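Local coordinates for uncharacterized protein ydaL (Escherichia coli, PDB 3QD7) that cleaves DNA as an endonuclease and binds DNA, this chain being the part that carries its Smr (small MutS-related) domain, at residues D2-F14 with E59-A71. Numbering follows the deposited sequence.
Sequences DTLQLDNFLTTGF and ECRKMVFSFIQQA
Asn8 lies flat between two side chains of the helix, its amide stacked on the ring of Phe65 with the planes 20° apart and on the guanidinium of Arg61. Asn8 CA sits over the centre of the Phe65 ring, 3.6 Å from the centroid, in a CH-pi contact. With CG anti to the backbone N (chi1 -164°), the amide reaches back along the ring toward the helix backbone. There Asn8 ND2 donates to Arg61 O at 3.1 Å in a nearly straight bond that arrives from above the carbonyl plane. Asn8 ND2 gives its other hydrogen to Gln5 OE1, 2.7 Å away, while Asn8 OD1 accepts from Leu10 N in an Asx turn; three bonds thus fix the rotation of the amide. In Arg61 the bend at chi3 (75°) turns NH1 back to the loop, where Arg61 NH1 donates, tilted from the guanidinium plane, to Leu10 O at 2.7 Å, with a weak second bond to Asn8 O.

Phe65 points its edge at the face of Phe9, Phe65 CE2 lying 3.8 Å from Phe9 CE1 in a T-shaped pair, and Gln69 CG covers the ring face opposite Asn8. Leu10 presses CD1 against Phe65 CB and Val64 CG1. Farther along, a hydrogen bond of 3.1 Å joins Thr3 OG1 to Ser66 OG, although Thr3 is poorly ordered.

The loop before strand 25-27 thus covers helix 57-73 of the alpha/beta Smr domain, where a salt bridge to Glu58 also holds Arg61. Phe67 and Ile68 pack on strand 78-82, and Val64 flanks both Leu10 and strand 49-51. Leu10 on Trp103 and Thr12 on Tyr99 lay the segment against helix 92-105 too.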
# COMPACT_ATOMS: atom_id res chain seq x y z
N ASP A 2 12.61 12.96 8.08
CA ASP A 2 11.64 14.03 7.72
C ASP A 2 10.38 13.44 7.10
O ASP A 2 10.38 12.96 5.95
CB ASP A 2 12.31 15.02 6.78
CG ASP A 2 13.77 15.22 7.10
OD1 ASP A 2 14.16 16.34 7.52
OD2 ASP A 2 14.52 14.23 6.96
N THR A 3 9.32 13.42 7.91
CA THR A 3 7.97 13.28 7.39
C THR A 3 7.40 14.70 7.20
O THR A 3 6.20 14.96 7.44
CB THR A 3 7.07 12.36 8.27
OG1 THR A 3 5.71 12.48 7.82
CG2 THR A 3 7.15 12.71 9.76
N LEU A 4 8.29 15.62 6.81
CA LEU A 4 7.87 16.89 6.24
C LEU A 4 7.35 16.62 4.84
O LEU A 4 7.93 15.87 4.06
CB LEU A 4 9.02 17.90 6.19
CG LEU A 4 9.43 18.58 7.51
CD1 LEU A 4 10.19 19.86 7.19
CD2 LEU A 4 8.23 18.87 8.44
N GLN A 5 6.23 17.26 4.55
CA GLN A 5 5.56 17.06 3.29
C GLN A 5 6.30 17.68 2.11
O GLN A 5 6.06 17.30 0.96
CB GLN A 5 4.10 17.51 3.40
CG GLN A 5 3.31 16.63 4.43
CD GLN A 5 3.19 15.16 3.99
OE1 GLN A 5 3.18 14.85 2.79
NE2 GLN A 5 3.07 14.25 4.97
N LEU A 6 7.24 18.60 2.36
CA LEU A 6 8.10 19.04 1.25
C LEU A 6 8.98 17.91 0.69
O LEU A 6 9.43 18.00 -0.45
CB LEU A 6 8.88 20.32 1.56
CG LEU A 6 9.65 20.56 2.85
CD1 LEU A 6 11.03 19.97 2.80
CD2 LEU A 6 9.73 22.06 3.05
N ASP A 7 9.17 16.85 1.48
CA ASP A 7 9.92 15.63 1.05
C ASP A 7 9.07 14.53 0.40
O ASP A 7 9.60 13.51 -0.04
CB ASP A 7 10.65 15.01 2.25
CG ASP A 7 11.67 15.94 2.85
OD1 ASP A 7 12.48 16.53 2.09
OD2 ASP A 7 11.68 16.08 4.08
N ASN A 8 7.75 14.75 0.36
CA ASN A 8 6.79 13.79 -0.18
C ASN A 8 6.92 13.64 -1.68
O ASN A 8 6.36 14.41 -2.45
CB ASN A 8 5.34 14.16 0.21
CG ASN A 8 4.36 12.99 0.01
OD1 ASN A 8 4.54 12.17 -0.89
ND2 ASN A 8 3.33 12.92 0.86
N PHE A 9 7.65 12.61 -2.08
CA PHE A 9 7.94 12.34 -3.49
C PHE A 9 6.86 11.56 -4.23
O PHE A 9 6.97 11.31 -5.43
CB PHE A 9 9.30 11.61 -3.63
CG PHE A 9 9.46 10.42 -2.72
CD1 PHE A 9 10.35 10.49 -1.66
CD2 PHE A 9 8.73 9.23 -2.94
CE1 PHE A 9 10.52 9.39 -0.80
CE2 PHE A 9 8.89 8.12 -2.09
CZ PHE A 9 9.78 8.21 -1.00
N LEU A 10 5.80 11.16 -3.53
CA LEU A 10 4.68 10.45 -4.17
C LEU A 10 4.03 11.31 -5.27
O LEU A 10 3.73 12.50 -5.07
CB LEU A 10 3.65 10.02 -3.11
CG LEU A 10 4.22 9.14 -1.98
CD1 LEU A 10 3.14 8.55 -1.14
CD2 LEU A 10 5.09 8.01 -2.53
N THR A 11 3.80 10.71 -6.44
CA THR A 11 3.39 11.48 -7.62
C THR A 11 1.92 11.25 -7.93
O THR A 11 1.35 10.20 -7.62
CB THR A 11 4.25 11.13 -8.89
OG1 THR A 11 4.04 9.77 -9.27
CG2 THR A 11 5.76 11.41 -8.67
N THR A 12 1.30 12.26 -8.54
CA THR A 12 -0.06 12.14 -9.01
C THR A 12 -0.04 12.39 -10.50
O THR A 12 1.02 12.67 -11.07
CB THR A 12 -1.01 13.15 -8.32
OG1 THR A 12 -0.56 14.47 -8.61
CG2 THR A 12 -1.02 12.96 -6.82
N GLY A 13 -1.19 12.28 -11.14
CA GLY A 13 -1.28 12.71 -12.53
C GLY A 13 -0.97 11.56 -13.45
O GLY A 13 -0.05 10.78 -13.20
N PHE A 14 -1.76 11.46 -14.51
CA PHE A 14 -1.69 10.32 -15.43
C PHE A 14 -1.83 9.02 -14.63
O PHE A 14 -1.14 8.02 -14.89
CB PHE A 14 -0.41 10.36 -16.29
CG PHE A 14 -0.30 11.60 -17.14
CD1 PHE A 14 -0.74 11.59 -18.46
CD2 PHE A 14 0.22 12.78 -16.62
CE1 PHE A 14 -0.66 12.74 -19.25
CE2 PHE A 14 0.31 13.93 -17.40
CZ PHE A 14 -0.13 13.91 -18.71
N GLU A 59 -5.08 13.74 0.94
CA GLU A 59 -4.89 13.28 2.33
C GLU A 59 -4.30 11.87 2.37
O GLU A 59 -3.44 11.59 3.19
CB GLU A 59 -6.19 13.37 3.12
CG GLU A 59 -6.04 13.17 4.64
CD GLU A 59 -5.35 14.36 5.38
OE1 GLU A 59 -4.86 14.17 6.52
OE2 GLU A 59 -5.31 15.48 4.83
N CYS A 60 -4.76 10.99 1.48
CA CYS A 60 -4.19 9.64 1.32
C CYS A 60 -2.72 9.72 1.00
O CYS A 60 -1.94 8.96 1.56
CB CYS A 60 -4.89 8.87 0.19
SG CYS A 60 -6.55 8.32 0.59
N ARG A 61 -2.34 10.63 0.11
CA ARG A 61 -0.93 10.78 -0.28
C ARG A 61 -0.01 11.21 0.88
O ARG A 61 1.13 10.74 0.99
CB ARG A 61 -0.80 11.75 -1.45
CG ARG A 61 0.57 11.72 -2.13
CD ARG A 61 0.67 12.75 -3.26
NE ARG A 61 0.81 14.06 -2.67
CZ ARG A 61 1.96 14.69 -2.51
NH1 ARG A 61 3.09 14.15 -2.98
NH2 ARG A 61 1.99 15.87 -1.90
N LYS A 62 -0.52 12.08 1.74
CA LYS A 62 0.20 12.51 2.95
C LYS A 62 0.28 11.38 4.00
O LYS A 62 1.33 11.18 4.60
CB LYS A 62 -0.44 13.78 3.54
CG LYS A 62 -0.48 14.97 2.55
CD LYS A 62 -0.73 16.34 3.25
CE LYS A 62 -2.12 16.45 3.83
NZ LYS A 62 -2.59 17.86 3.89
N MET A 63 -0.81 10.66 4.20
CA MET A 63 -0.86 9.56 5.18
C MET A 63 0.03 8.36 4.78
O MET A 63 0.75 7.82 5.60
CB MET A 63 -2.31 9.08 5.35
CG MET A 63 -3.23 10.12 5.99
SD MET A 63 -4.98 9.70 5.82
CE MET A 63 -5.17 8.54 7.17
N VAL A 64 -0.02 7.97 3.52
CA VAL A 64 0.79 6.83 3.05
C VAL A 64 2.28 7.15 3.21
O VAL A 64 3.06 6.34 3.70
CB VAL A 64 0.40 6.47 1.55
CG1 VAL A 64 1.40 5.50 0.91
CG2 VAL A 64 -1.05 5.93 1.48
N PHE A 65 2.66 8.35 2.78
CA PHE A 65 4.04 8.78 2.88
C PHE A 65 4.48 8.77 4.33
O PHE A 65 5.48 8.15 4.68
CB PHE A 65 4.19 10.16 2.27
CG PHE A 65 5.58 10.70 2.35
CD1 PHE A 65 5.88 11.76 3.21
CD2 PHE A 65 6.59 10.17 1.55
CE1 PHE A 65 7.17 12.29 3.27
CE2 PHE A 65 7.89 10.70 1.60
CZ PHE A 65 8.17 11.75 2.47
N SER A 66 3.71 9.44 5.18
CA SER A 66 4.03 9.52 6.59
C SER A 66 4.02 8.14 7.27
O SER A 66 4.88 7.82 8.10
CB SER A 66 3.03 10.47 7.26
OG SER A 66 3.37 10.67 8.61
N PHE A 67 3.03 7.31 6.93
CA PHE A 67 2.90 5.97 7.52
C PHE A 67 4.07 5.07 7.12
O PHE A 67 4.66 4.39 7.96
CB PHE A 67 1.56 5.33 7.08
CG PHE A 67 1.39 3.90 7.52
CD1 PHE A 67 1.08 3.58 8.86
CD2 PHE A 67 1.51 2.85 6.59
CE1 PHE A 67 0.90 2.24 9.27
CE2 PHE A 67 1.32 1.51 6.99
CZ PHE A 67 1.02 1.21 8.33
N ILE A 68 4.42 5.06 5.85
CA ILE A 68 5.54 4.23 5.43
C ILE A 68 6.88 4.69 6.05
O ILE A 68 7.67 3.86 6.53
CB ILE A 68 5.65 4.14 3.88
CG1 ILE A 68 4.37 3.50 3.31
CG2 ILE A 68 6.93 3.32 3.48
CD1 ILE A 68 4.20 2.03 3.68
N GLN A 69 7.12 6.00 6.08
CA GLN A 69 8.26 6.55 6.84
C GLN A 69 8.28 6.08 8.30
O GLN A 69 9.33 5.69 8.81
CB GLN A 69 8.29 8.08 6.80
CG GLN A 69 8.43 8.72 5.39
CD GLN A 69 9.72 8.36 4.65
OE1 GLN A 69 9.79 8.45 3.41
NE2 GLN A 69 10.75 7.98 5.38
N GLN A 70 7.13 6.13 8.97
CA GLN A 70 7.01 5.71 10.37
C GLN A 70 7.30 4.23 10.51
O GLN A 70 8.06 3.82 11.39
CB GLN A 70 5.60 6.03 10.95
CG GLN A 70 5.17 5.15 12.17
CD GLN A 70 3.72 4.56 12.11
OE1 GLN A 70 3.52 3.33 12.25
NE2 GLN A 70 2.71 5.43 11.94
N ALA A 71 6.69 3.42 9.65
CA ALA A 71 6.84 1.95 9.69
C ALA A 71 8.32 1.56 9.50
O ALA A 71 8.84 0.72 10.21
CB ALA A 71 5.97 1.31 8.62